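Local coordinates for putative iron-regulated protein A (Parabacteroides distasonis ATCC 8503, PDB 4ECG) that binds calcium ions and, as an imelysin-like member of the M75 family, is a putative metalloendopeptidase whose activity remains inferred, at residues 372-375 with 376-380. Residues are numbered along the deposited sequence; the frame is centred on the assembly and turned at random.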
loop_
_atom_site.group_PDB
_atom_site.type_symbol
_atom_site.label_atom_id
_atom_site.label_comp_id
_atom_site.label_asym_id
_atom_site.label_seq_id
_atom_site.Cartn_x
_atom_site.Cartn_y
_atom_site.Cartn_z
ATOM N N LEU A 372 -11.496 2.304 13.906
ATOM C CA LEU A 372 -10.648 3.447 13.628
ATOM C C LEU A 372 -11.460 4.756 13.573
ATOM O O LEU A 372 -10.972 5.761 14.001
ATOM C CB LEU A 372 -9.869 3.241 12.329
ATOM C CG LEU A 372 -8.869 2.088 12.345
ATOM C CD1 LEU A 372 -8.582 1.689 10.900
ATOM C CD2 LEU A 372 -7.644 2.495 13.163
ATOM N N GLY A 373 -12.690 4.736 13.071
ATOM C CA GLY A 373 -13.600 5.908 13.155
ATOM C C GLY A 373 -13.854 6.403 14.579
ATOM O O GLY A 373 -13.925 7.634 14.841
ATOM N N VAL A 374 -13.991 5.447 15.499
ATOM C CA VAL A 374 -14.313 5.770 16.888
ATOM C C VAL A 374 -13.065 6.359 17.520
ATOM O O VAL A 374 -13.134 7.428 18.145
ATOM C CB VAL A 374 -14.833 4.563 17.686
ATOM C CG1 VAL A 374 -15.072 4.979 19.124
ATOM C CG2 VAL A 374 -16.132 4.065 17.081
ATOM N N VAL A 375 -11.917 5.726 17.285
ATOM C CA VAL A 375 -10.658 6.292 17.750
ATOM C C VAL A 375 -10.494 7.726 17.224
ATOM O O VAL A 375 -10.106 8.589 17.959
ATOM C CB VAL A 375 -9.406 5.469 17.374
ATOM C CG1 VAL A 375 -8.176 6.206 17.881
ATOM C CG2 VAL A 375 -9.417 4.066 17.992
ATOM N N LYS A 376 -10.824 7.988 15.968
ATOM C CA LYS A 376 -10.615 9.322 15.383
ATOM C C LYS A 376 -11.507 10.357 16.051
ATOM O O LYS A 376 -11.148 11.536 16.150
ATOM C CB LYS A 376 -10.919 9.287 13.891
ATOM C CG LYS A 376 -10.514 10.503 13.091
ATOM C CD LYS A 376 -10.747 10.271 11.595
ATOM C CE LYS A 376 -12.194 10.563 11.210
ATOM N NZ LYS A 376 -12.613 9.937 9.906
ATOM N N SER A 377 -12.678 9.894 16.464
ATOM C CA SER A 377 -13.682 10.748 17.080
ATOM C C SER A 377 -13.204 11.290 18.427
ATOM O O SER A 377 -13.599 12.397 18.808
ATOM C CB SER A 377 -15.052 10.047 17.185
ATOM O OG SER A 377 -15.128 9.293 18.352
ATOM N N LYS A 378 -12.291 10.582 19.098
ATOM C CA LYS A 378 -11.679 11.116 20.334
ATOM C C LYS A 378 -10.650 12.236 20.101
ATOM O O LYS A 378 -9.890 12.529 21.000
ATOM C CB LYS A 378 -11.036 10.023 21.196
ATOM C CG LYS A 378 -11.859 8.746 21.437
ATOM C CD LYS A 378 -13.227 8.946 22.097
ATOM C CE LYS A 378 -13.950 7.606 22.196
ATOM N NZ LYS A 378 -15.097 7.664 23.122
ATOM N N PHE A 379 -10.637 12.874 18.929
ATOM C CA PHE A 379 -9.688 13.960 18.594
ATOM C C PHE A 379 -10.325 14.960 17.599
ATOM O O PHE A 379 -9.618 15.562 16.799
ATOM C CB PHE A 379 -8.364 13.412 17.946
ATOM C CG PHE A 379 -7.626 12.328 18.754
ATOM C CD1 PHE A 379 -6.637 12.659 19.675
ATOM C CD2 PHE A 379 -7.879 10.963 18.550
ATOM C CE1 PHE A 379 -5.962 11.654 20.394
ATOM C CE2 PHE A 379 -7.204 9.954 19.269
ATOM C CZ PHE A 379 -6.252 10.299 20.192
ATOM N N THR A 380 -11.647 15.138 17.630
ATOM C CA THR A 380 -12.326 16.091 16.738
ATOM C C THR A 380 -13.655 16.586 17.350
ATOM O O THR A 380 -14.439 17.271 16.679
ATOM C CB THR A 380 -12.547 15.465 15.330
ATOM O OG1 THR A 380 -13.166 14.178 15.443
ATOM C CG2 THR A 380 -11.222 15.261 14.596
#
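S377 turns its hydroxyl back onto the carbonyl of V374, OG donating to V374 O at 2.7 Å, in the carbonyl plane and on a lone pair. A chi1 of 86° sets OG between its own backbone N and carbonyl carbon; serine's hydroxyl, one carbon from the backbone, is short enough to fold back to the carbonyl three residues earlier, giving V374 O a partner where the helix is ending. V374 O also receives weak bonds from S377 N and K378 N. At the next residue, V375 O accepts K378 N at 3.2 Å, but from 61° above the carbonyl plane, and the edge of the F379 ring comes up to the same oxygen, with CD2 3.3 Å from V375 O. The ring lies alongside V375, whose CG1 meets F379 CE2 at 4.1 Å.

This is the C-terminal end of helix 355-377 in the helical imelysin fold: K376 N to L372 O and S377 N to G373 O are i to i+4 bonds, whereas K378 N to V375 O spans three residues as K378 leaves helical geometry.

On the flank, lysine's long aliphatic stem, bent at chi2 (-58°), brings K378 CE within 4.2 Å of V374 CG1, while K378 NZ forms a salt bridge with D22. Apolar F379 and branched V375 suit the buried side, F379 against I229 (helix 225-233), L318 and I322 (315-322), V375 against T319 (315-322) and M330 (324-343).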